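Local coordinates for monopolin complex subunit CSM1 (PDB 6MJC), which is a monopolin complex subunit that binds a Dsn1 peptide and so probably helps recruit the complex to the kinetochore, at residues D11-L16 against L31-S36; T35-K40 against Q103-M108; R23-D28 against D45-F50. All blocks are in the same frame, centred on the assembly; numbering follows the deposited sequence.

Contact 1: D11-L16 against L31-S36; sequences DLFEHL and LWFDTS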
loop_
_atom_site.group_PDB
_atom_site.type_symbol
_atom_site.label_atom_id
_atom_site.label_comp_id
_atom_site.label_asym_id
_atom_site.label_seq_id
_atom_site.Cartn_x
_atom_site.Cartn_y
_atom_site.Cartn_z
ATOM N N ASP A 11 3.161 6.844 10.932
ATOM C CA ASP A 11 2.269 7.391 11.957
ATOM C C ASP A 11 1.323 8.432 11.373
ATOM O O ASP A 11 0.159 8.537 11.775
ATOM C CB ASP A 11 3.091 8.013 13.089
ATOM C CG ASP A 11 3.712 6.983 13.979
ATOM O OD1 ASP A 11 3.421 5.790 13.763
ATOM O OD2 ASP A 11 4.489 7.369 14.880
ATOM N N LEU A 12 1.825 9.265 10.475
ATOM C CA LEU A 12 0.947 10.220 9.830
ATOM C C LEU A 12 0.040 9.526 8.822
ATOM O O LEU A 12 -1.140 9.865 8.719
ATOM C CB LEU A 12 1.779 11.321 9.192
ATOM C CG LEU A 12 2.707 12.040 10.195
ATOM C CD1 LEU A 12 3.355 13.167 9.310
ATOM C CD2 LEU A 12 2.129 12.551 11.476
ATOM N N PHE A 13 0.549 8.517 8.102
ATOM C CA PHE A 13 -0.278 7.857 7.091
ATOM C C PHE A 13 -1.528 7.236 7.712
ATOM O O PHE A 13 -2.629 7.327 7.138
ATOM C CB PHE A 13 0.524 6.793 6.336
ATOM C CG PHE A 13 -0.178 6.297 5.096
ATOM C CD1 PHE A 13 -0.030 6.948 3.899
ATOM C CD2 PHE A 13 -1.020 5.223 5.154
ATOM C CE1 PHE A 13 -0.679 6.542 2.786
ATOM C CE2 PHE A 13 -1.695 4.793 4.039
ATOM C CZ PHE A 13 -1.523 5.459 2.837
ATOM N N GLU A 14 -1.397 6.685 8.927
ATOM C CA GLU A 14 -2.504 6.007 9.584
ATOM C C GLU A 14 -3.627 6.944 9.967
ATOM O O GLU A 14 -4.725 6.471 10.267
ATOM C CB GLU A 14 -2.024 5.259 10.839
ATOM C CG GLU A 14 -1.484 6.093 11.975
ATOM C CD GLU A 14 -0.947 5.234 13.112
ATOM O OE1 GLU A 14 -0.399 5.798 14.088
ATOM O OE2 GLU A 14 -1.078 3.992 13.025
ATOM N N HIS A 15 -3.373 8.254 10.035
ATOM C CA HIS A 15 -4.402 9.201 10.423
ATOM C C HIS A 15 -4.967 9.961 9.226
ATOM O O HIS A 15 -5.671 10.962 9.417
ATOM C CB HIS A 15 -3.839 10.196 11.445
ATOM C CG HIS A 15 -3.511 9.595 12.784
ATOM N ND1 HIS A 15 -2.230 9.233 13.145
ATOM C CD2 HIS A 15 -4.300 9.259 13.830
ATOM C CE1 HIS A 15 -2.243 8.726 14.365
ATOM N NE2 HIS A 15 -3.487 8.735 14.806
ATOM N N LEU A 16 -4.628 9.556 8.002
ATOM C CA LEU A 16 -5.167 10.215 6.819
ATOM C C LEU A 16 -6.664 9.963 6.702
ATOM O O LEU A 16 -7.177 8.953 7.176
ATOM C CB LEU A 16 -4.471 9.707 5.561
ATOM C CG LEU A 16 -3.049 10.199 5.318
ATOM C CD1 LEU A 16 -2.447 9.493 4.122
ATOM C CD2 LEU A 16 -3.028 11.676 5.110
ATOM N N LEU A 31 9.127 -1.571 7.472
ATOM C CA LEU A 31 7.917 -1.384 8.258
ATOM C C LEU A 31 6.732 -1.551 7.339
ATOM O O LEU A 31 6.688 -0.921 6.276
ATOM C CB LEU A 31 7.905 0.000 8.913
ATOM C CG LEU A 31 6.583 0.367 9.571
ATOM C CD1 LEU A 31 6.246 -0.542 10.719
ATOM C CD2 LEU A 31 6.648 1.837 10.040
ATOM N N TRP A 32 5.810 -2.449 7.714
ATOM C CA TRP A 32 4.721 -2.875 6.860
ATOM C C TRP A 32 3.406 -2.714 7.583
ATOM O O TRP A 32 3.326 -2.921 8.796
ATOM C CB TRP A 32 4.867 -4.370 6.421
ATOM C CG TRP A 32 6.067 -4.620 5.599
ATOM C CD1 TRP A 32 7.373 -4.712 6.038
ATOM C CD2 TRP A 32 6.101 -4.778 4.200
ATOM N NE1 TRP A 32 8.205 -4.946 4.985
ATOM C CE2 TRP A 32 7.457 -4.985 3.836
ATOM C CE3 TRP A 32 5.126 -4.742 3.199
ATOM C CZ2 TRP A 32 7.853 -5.201 2.515
ATOM C CZ3 TRP A 32 5.527 -4.949 1.879
ATOM C CH2 TRP A 32 6.876 -5.168 1.553
ATOM N N PHE A 33 2.346 -2.382 6.831
ATOM C CA PHE A 33 1.040 -2.391 7.475
ATOM C C PHE A 33 -0.097 -2.621 6.501
ATOM O O PHE A 33 -0.012 -2.264 5.330
ATOM C CB PHE A 33 0.756 -1.112 8.228
ATOM C CG PHE A 33 0.983 0.127 7.451
ATOM C CD1 PHE A 33 2.239 0.694 7.433
ATOM C CD2 PHE A 33 -0.041 0.758 6.778
ATOM C CE1 PHE A 33 2.482 1.854 6.754
ATOM C CE2 PHE A 33 0.192 1.958 6.101
ATOM C CZ PHE A 33 1.456 2.496 6.082
ATOM N N ASP A 34 -1.159 -3.238 7.011
ATOM C CA ASP A 34 -2.344 -3.534 6.217
ATOM C C ASP A 34 -3.273 -2.339 6.345
ATOM O O ASP A 34 -3.412 -1.776 7.433
ATOM C CB ASP A 34 -3.075 -4.768 6.723
ATOM C CG ASP A 34 -2.545 -6.040 6.139
ATOM O OD1 ASP A 34 -1.504 -6.015 5.458
ATOM O OD2 ASP A 34 -3.189 -7.077 6.365
ATOM N N THR A 35 -3.923 -1.971 5.249
ATOM C CA THR A 35 -4.721 -0.757 5.193
ATOM C C THR A 35 -6.018 -1.074 4.470
ATOM O O THR A 35 -6.041 -1.879 3.529
ATOM C CB THR A 35 -4.013 0.355 4.407
ATOM O OG1 THR A 35 -2.667 0.487 4.854
ATOM C CG2 THR A 35 -4.723 1.676 4.604
ATOM N N SER A 36 -7.081 -0.436 4.922
ATOM C CA SER A 36 -8.358 -0.347 4.243
ATOM C C SER A 36 -8.592 1.120 3.935
ATOM O O SER A 36 -8.447 1.975 4.818
ATOM C CB SER A 36 -9.464 -0.935 5.135
ATOM O OG SER A 36 -10.721 -0.767 4.538
#

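Contact 2: T35-K40 against Q103-M108; sequences TSQGSK and QFYIKM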
loop_
_atom_site.group_PDB
_atom_site.type_symbol
_atom_site.label_atom_id
_atom_site.label_comp_id
_atom_site.label_asym_id
_atom_site.label_seq_id
_atom_site.Cartn_x
_atom_site.Cartn_y
_atom_site.Cartn_z
ATOM N N THR A 35 -3.923 -1.971 5.249
ATOM C CA THR A 35 -4.721 -0.757 5.193
ATOM C C THR A 35 -6.018 -1.074 4.470
ATOM O O THR A 35 -6.041 -1.879 3.529
ATOM C CB THR A 35 -4.013 0.355 4.407
ATOM O OG1 THR A 35 -2.667 0.487 4.854
ATOM C CG2 THR A 35 -4.723 1.676 4.604
ATOM N N SER A 36 -7.081 -0.436 4.922
ATOM C CA SER A 36 -8.358 -0.347 4.243
ATOM C C SER A 36 -8.592 1.120 3.935
ATOM O O SER A 36 -8.447 1.975 4.818
ATOM C CB SER A 36 -9.464 -0.935 5.135
ATOM O OG SER A 36 -10.721 -0.767 4.538
ATOM N N GLN A 37 -8.908 1.423 2.690
ATOM C CA GLN A 37 -9.163 2.798 2.293
ATOM C C GLN A 37 -10.483 2.873 1.552
ATOM O O GLN A 37 -10.843 1.942 0.822
ATOM C CB GLN A 37 -8.045 3.328 1.405
ATOM C CG GLN A 37 -8.149 4.770 1.190
ATOM C CD GLN A 37 -7.021 5.377 0.434
ATOM O OE1 GLN A 37 -5.941 4.835 0.343
ATOM N NE2 GLN A 37 -7.276 6.541 -0.116
ATOM N N GLY A 38 -11.218 3.958 1.762
ATOM C CA GLY A 38 -12.422 4.230 1.002
ATOM C C GLY A 38 -13.660 4.229 1.878
ATOM O O GLY A 38 -13.661 3.763 3.014
ATOM N N SER A 39 -14.730 4.774 1.305
ATOM C CA SER A 39 -15.953 5.055 2.012
ATOM C C SER A 39 -17.038 4.076 1.553
ATOM O O SER A 39 -16.722 2.933 1.152
ATOM C CB SER A 39 -16.290 6.527 1.782
ATOM O OG SER A 39 -16.464 6.760 0.403
ATOM N N LYS A 40 -18.294 4.521 1.592
ATOM C CA LYS A 40 -19.387 3.692 1.117
ATOM C C LYS A 40 -19.188 3.322 -0.345
ATOM O O LYS A 40 -19.450 2.181 -0.739
ATOM C CB LYS A 40 -20.719 4.417 1.309
ATOM N N GLN A 103 0.914 11.371 -4.262
ATOM C CA GLN A 103 0.226 11.098 -5.523
ATOM C C GLN A 103 -0.546 9.781 -5.446
ATOM O O GLN A 103 -1.657 9.667 -5.974
ATOM C CB GLN A 103 1.226 11.063 -6.684
ATOM C CG GLN A 103 1.970 12.359 -6.973
ATOM C CD GLN A 103 3.010 12.182 -8.066
ATOM O OE1 GLN A 103 2.759 11.537 -9.087
ATOM N NE2 GLN A 103 4.190 12.736 -7.848
ATOM N N PHE A 104 0.051 8.763 -4.830
ATOM C CA PHE A 104 -0.595 7.460 -4.701
ATOM C C PHE A 104 -1.876 7.567 -3.888
ATOM O O PHE A 104 -2.930 7.087 -4.302
ATOM C CB PHE A 104 0.331 6.474 -4.010
ATOM C CG PHE A 104 -0.401 5.271 -3.449
ATOM C CD1 PHE A 104 -0.703 4.202 -4.249
ATOM C CD2 PHE A 104 -0.831 5.239 -2.131
ATOM C CE1 PHE A 104 -1.389 3.111 -3.746
ATOM C CE2 PHE A 104 -1.518 4.153 -1.623
ATOM C CZ PHE A 104 -1.824 3.094 -2.438
ATOM N N TYR A 105 -1.813 8.262 -2.745
ATOM C CA TYR A 105 -2.979 8.363 -1.877
ATOM C C TYR A 105 -4.096 9.137 -2.566
ATOM O O TYR A 105 -5.266 8.765 -2.480
ATOM C CB TYR A 105 -2.593 9.028 -0.551
ATOM C CG TYR A 105 -3.787 9.491 0.264
ATOM C CD1 TYR A 105 -4.536 8.591 1.037
ATOM C CD2 TYR A 105 -4.160 10.801 0.254
ATOM C CE1 TYR A 105 -5.635 9.050 1.778
ATOM C CE2 TYR A 105 -5.249 11.281 1.008
ATOM C CZ TYR A 105 -5.978 10.384 1.756
ATOM O OH TYR A 105 -7.038 10.894 2.467
ATOM N N ILE A 106 -3.749 10.206 -3.271
ATOM C CA ILE A 106 -4.749 10.988 -3.991
ATOM C C ILE A 106 -5.397 10.165 -5.096
ATOM O O ILE A 106 -6.618 10.203 -5.270
ATOM C CB ILE A 106 -4.117 12.252 -4.572
ATOM C CG1 ILE A 106 -3.661 13.188 -3.454
ATOM C CG2 ILE A 106 -5.129 12.983 -5.480
ATOM C CD1 ILE A 106 -2.880 14.388 -3.913
ATOM N N LYS A 107 -4.587 9.469 -5.898
ATOM C CA LYS A 107 -5.108 8.611 -6.972
ATOM C C LYS A 107 -6.050 7.556 -6.417
ATOM O O LYS A 107 -7.159 7.338 -6.939
ATOM C CB LYS A 107 -3.943 7.941 -7.701
ATOM C CG LYS A 107 -4.304 6.918 -8.793
ATOM C CD LYS A 107 -5.118 7.541 -9.894
ATOM C CE LYS A 107 -4.263 8.323 -10.855
ATOM N NZ LYS A 107 -5.066 8.685 -12.062
ATOM N N MET A 108 -5.638 6.895 -5.337
ATOM C CA MET A 108 -6.500 5.866 -4.750
ATOM C C MET A 108 -7.794 6.481 -4.243
ATOM O O MET A 108 -8.882 5.939 -4.468
ATOM C CB MET A 108 -5.787 5.132 -3.616
ATOM C CG MET A 108 -6.635 4.059 -2.944
ATOM S SD MET A 108 -6.882 2.599 -3.923
ATOM C CE MET A 108 -5.248 1.883 -3.768
#

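Contact 3: R23-D28 against D45-F50; sequences RTYEDD and DYKLGF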
loop_
_atom_site.group_PDB
_atom_site.type_symbol
_atom_site.label_atom_id
_atom_site.label_comp_id
_atom_site.label_asym_id
_atom_site.label_seq_id
_atom_site.Cartn_x
_atom_site.Cartn_y
_atom_site.Cartn_z
ATOM N N ARG A 23 -3.246 -4.152 10.854
ATOM C CA ARG A 23 -2.131 -4.924 11.364
ATOM C C ARG A 23 -0.880 -4.180 10.939
ATOM O O ARG A 23 -0.823 -3.655 9.818
ATOM C CB ARG A 23 -2.164 -6.334 10.781
ATOM C CG ARG A 23 -0.862 -7.107 10.855
ATOM C CD ARG A 23 -0.464 -7.490 12.287
ATOM N NE ARG A 23 0.788 -8.253 12.335
ATOM C CZ ARG A 23 1.463 -8.537 13.448
ATOM N NH1 ARG A 23 1.012 -8.112 14.620
ATOM N NH2 ARG A 23 2.591 -9.238 13.390
ATOM N N THR A 24 0.104 -4.124 11.833
ATOM C CA THR A 24 1.397 -3.521 11.560
ATOM C C THR A 24 2.505 -4.464 12.027
ATOM O O THR A 24 2.405 -5.046 13.106
ATOM C CB THR A 24 1.533 -2.168 12.298
ATOM O OG1 THR A 24 0.406 -1.350 11.977
ATOM C CG2 THR A 24 2.813 -1.479 11.883
ATOM N N TYR A 25 3.572 -4.587 11.241
ATOM C CA TYR A 25 4.760 -5.298 11.699
ATOM C C TYR A 25 6.019 -4.643 11.159
ATOM O O TYR A 25 6.004 -4.012 10.101
ATOM C CB TYR A 25 4.727 -6.800 11.267
ATOM C CG TYR A 25 4.829 -7.120 9.777
ATOM C CD1 TYR A 25 3.691 -7.198 8.968
ATOM C CD2 TYR A 25 6.063 -7.324 9.184
ATOM C CE1 TYR A 25 3.776 -7.483 7.614
ATOM C CE2 TYR A 25 6.170 -7.607 7.819
ATOM C CZ TYR A 25 5.024 -7.668 7.043
ATOM O OH TYR A 25 5.093 -7.981 5.689
ATOM N N GLU A 26 7.125 -4.874 11.850
ATOM C CA GLU A 26 8.447 -4.498 11.362
ATOM C C GLU A 26 9.329 -5.732 11.295
ATOM O O GLU A 26 9.455 -6.460 12.275
ATOM C CB GLU A 26 9.075 -3.454 12.280
ATOM C CG GLU A 26 10.321 -2.839 11.761
ATOM C CD GLU A 26 10.718 -1.640 12.586
ATOM O OE1 GLU A 26 11.751 -1.032 12.272
ATOM O OE2 GLU A 26 9.995 -1.309 13.548
ATOM N N ASP A 27 9.971 -5.965 10.140
ATOM C CA ASP A 27 10.889 -7.087 9.992
ATOM C C ASP A 27 12.207 -6.507 9.470
ATOM O O ASP A 27 12.505 -5.303 9.558
ATOM C CB ASP A 27 10.291 -8.234 9.125
ATOM C CG ASP A 27 10.126 -7.888 7.639
ATOM O OD1 ASP A 27 10.552 -6.831 7.160
ATOM O OD2 ASP A 27 9.557 -8.716 6.918
ATOM N N ASP A 28 13.055 -7.375 8.923
ATOM C CA ASP A 28 14.366 -6.928 8.454
ATOM C C ASP A 28 14.241 -5.972 7.272
ATOM O O ASP A 28 15.013 -5.010 7.155
ATOM C CB ASP A 28 15.244 -8.126 8.074
ATOM C CG ASP A 28 15.971 -8.713 9.263
ATOM O OD1 ASP A 28 15.640 -8.330 10.409
ATOM O OD2 ASP A 28 16.866 -9.552 9.053
ATOM N N ASP A 45 -8.581 -2.851 0.046
ATOM C CA ASP A 45 -7.606 -3.275 1.025
ATOM C C ASP A 45 -6.255 -3.436 0.346
ATOM O O ASP A 45 -6.144 -3.961 -0.776
ATOM C CB ASP A 45 -8.016 -4.581 1.725
ATOM C CG ASP A 45 -9.103 -4.386 2.763
ATOM O OD1 ASP A 45 -8.804 -4.001 3.911
ATOM O OD2 ASP A 45 -10.265 -4.651 2.439
ATOM N N TYR A 46 -5.223 -2.978 1.029
ATOM C CA TYR A 46 -3.863 -3.114 0.517
ATOM C C TYR A 46 -2.885 -3.085 1.676
ATOM O O TYR A 46 -3.195 -2.632 2.781
ATOM C CB TYR A 46 -3.525 -2.016 -0.511
ATOM C CG TYR A 46 -3.646 -0.573 -0.032
ATOM C CD1 TYR A 46 -2.549 0.077 0.514
ATOM C CD2 TYR A 46 -4.820 0.135 -0.164
ATOM C CE1 TYR A 46 -2.638 1.423 0.957
ATOM C CE2 TYR A 46 -4.925 1.479 0.282
ATOM C CZ TYR A 46 -3.831 2.105 0.822
ATOM O OH TYR A 46 -3.889 3.427 1.240
ATOM N N LYS A 47 -1.678 -3.530 1.390
ATOM C CA LYS A 47 -0.560 -3.491 2.326
ATOM C C LYS A 47 0.475 -2.531 1.767
ATOM O O LYS A 47 0.723 -2.541 0.563
ATOM C CB LYS A 47 -0.005 -4.915 2.451
ATOM C CG LYS A 47 1.077 -5.139 3.459
ATOM C CD LYS A 47 1.442 -6.645 3.333
ATOM C CE LYS A 47 2.617 -6.956 4.192
ATOM N NZ LYS A 47 3.004 -8.349 3.970
ATOM N N LEU A 48 1.019 -1.652 2.616
ATOM C CA LEU A 48 2.147 -0.796 2.265
ATOM C C LEU A 48 3.383 -1.289 3.000
ATOM O O LEU A 48 3.332 -1.597 4.199
ATOM C CB LEU A 48 1.894 0.665 2.644
ATOM C CG LEU A 48 0.888 1.425 1.779
ATOM C CD1 LEU A 48 0.925 2.840 2.195
ATOM C CD2 LEU A 48 1.170 1.273 0.282
ATOM N N GLY A 49 4.495 -1.290 2.302
ATOM C CA GLY A 49 5.781 -1.511 2.916
ATOM C C GLY A 49 6.703 -0.328 2.741
ATOM O O GLY A 49 6.853 0.184 1.632
ATOM N N PHE A 50 7.300 0.120 3.828
ATOM C CA PHE A 50 8.315 1.163 3.808
ATOM C C PHE A 50 9.645 0.461 4.066
ATOM O O PHE A 50 9.962 0.113 5.209
ATOM C CB PHE A 50 8.005 2.256 4.834
ATOM C CG PHE A 50 6.756 3.052 4.518
ATOM C CD1 PHE A 50 6.776 4.081 3.597
ATOM C CD2 PHE A 50 5.563 2.756 5.134
ATOM C CE1 PHE A 50 5.621 4.800 3.313
ATOM C CE2 PHE A 50 4.416 3.476 4.856
ATOM C CZ PHE A 50 4.448 4.499 3.944
#

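Contact 1: D11-L16 against L31-S36
Phe13 and Phe33 meet where helix 5-13 lies against one face of the antiparallel sheet, the helix-on-sheet layer of the Csm1/Pcs1 globular domain, which is probably related to the RWD-type folds of other kinetochore proteins. The contact is small and buried, carried by three side chains. The Phe13 CB points at the strand, and with CG swung anti to the backbone N (chi1 -168°) the ring leans out from helix 5-13. CB and CG stand off from the strand; the first real touch is CD2, which sits 3.6 Å from Phe33 CE2 and 3.8 Å from Phe33 CZ. Next along, Phe13 CE2 is at 4.0 Å from Phe33 CE2, and the Thr35 methyl lies at the edge of the Phe13 ring, with Phe13 CE2 to Thr35 CG2 at 4.4 Å. CZ, the tip, lies against the hydroxyl of Tyr46 on the neighbouring strand 44-52. The far edge is backed from within its own segment: Phe13 CD1 lies 3.5 Å from Leu16 CD1.

The rings are neither stacked nor edge-to-face. Their planes are 48° apart and their centroids 5.7 Å, with Phe13 CD2 coming in near the plane of the Phe33 ring, at its edge. Lys10 touches Phe33 as well, so the same helix reaches this ring twice. Phe13 to Leu16 form a type I turn, with Leu16 N bonded to Phe13 O. On the outer side of that turn the His15 imidazole folds back on the helix: His15 ND1 donates to Asp11 O at 2.8 Å, with an N-H...O angle of 148° and the oxygen tilted somewhat from the imidazole plane.

Contact 2: T35-K40 against Q103-M108
Gln37 pushes its amide between Tyr105 and Met108 of helix 101-113, and nearly everything tight in this contact happens at that one group. The side chain runs straight off strand 30-37, CG anti to the backbone N (chi1 -170°) and the chain extended beyond it, enough to bridge the 8.1 Å between Gln37 CA and Met108 CA. At the end the amide splits its neighbours. Gln37 OE1 rests 3.4 Å from Met108 CG, while Gln37 NE2 comes to 3.5 Å from Tyr105 CE1. Amide and phenol planes are only 24° apart, but NE2 approaches the ring obliquely. These are van der Waals touches; the polar ends are satisfied by others, Gln37 OE1 by the hydroxyl of Tyr46 and Tyr105 OH by the carbonyl of Cys17. The bond to Tyr46 probably fixes which way the amide is flipped.

Met108 chi1 sets CG against the amide, and bends at chi2 and chi3 turn the thioether toward strand 44-52, onto Met44 and Tyr46.

Within 35-40 the touch on 103-108 is Gln37's alone. Gly38 turns the chain off with a phi of 116°, a conformation that suits glycine; exposed Ser39, which reaches Asn113 further along the helix, and Lys40 are poorly ordered. On the helix, Ile106 and Lys107 point away from the strand, Gln103 OE1 hydrogen-bonds the backbone of the bound Dsn1 peptide, and Phe104 packs on an aromatic side chain of it. A C-terminal helix laid against an antiparallel sheet is consistent with the RWD-like folds of other kinetochore proteins.

Contact 3: R23-D28 against D45-F50
On the face of the antiparallel sheet turned away from helix 5-13, Tyr25 of the outer strand 19-26 and Lys47 of strand 44-52 join hands across the strand between them. One bond makes the contact: Lys47 NZ donates to Tyr25 OH at 2.7 Å. The lysine is extended throughout, from CG to the ammonium, which carries its charged end over strand 30-37. Tyr25 takes the opposite course, its CG set between the backbone N and the carbonyl carbon (chi1 67°), laying the ring along the sheet with the hydroxyl turned towards strand 44-52.

The two side chains cross at about a right angle. NZ stays near the ring plane, at the edge, and the C-O...N angle at Tyr25 OH is about 127°, read from CZ to OH to NZ. Lys47 CE follows close behind, 3.1 Å from Tyr25 OH and 3.7 Å from Tyr25 CE1. At another part of that edge Asp27 CG approaches Tyr25 CE2 at 4.0 Å.

Strand 30-37 lies between the two, so the link is made by side chains reaching across it, from strands that are next-nearest neighbours in the antiparallel sheet. Trp32 of that middle strand belongs to the same patch: its ring meets the Tyr25 ring with planes about 5° apart, and Lys47 packs on it too.

The patch is part of the Dsn1 site, where a polar side chain of the bound peptide hydrogen-bonds Tyr25 OH and an acidic one makes a long, weak ion pair with Lys47 NZ. Next to it, Arg23 NE forms a salt bridge to an acidic side chain of the peptide, and Glu26 bonds to the peptide through its backbone.

Overall arrangement
From the N terminus, helix 5-13 leads into strand 19-26, and the chain turns back along strand 30-37 to close the first loop at contact 1. Contact 3 starts inside that loop, on strand 19-26, and closes on strand 44-52, so it crosses contact 1 and also contact 2. Contact 2 picks up on strand 30-37 where contact 1 ends, sharing Thr35 and Ser36, and closes a far longer loop at helix 101-113. Contacts 1 and 2 thus put helices 5-13 and 101-113 on one side of the sheet, touching through Leu16 and Tyr105, while contact 3 ties strands on the other. Tyr46 O, bonded to Thr35 N, joins the three.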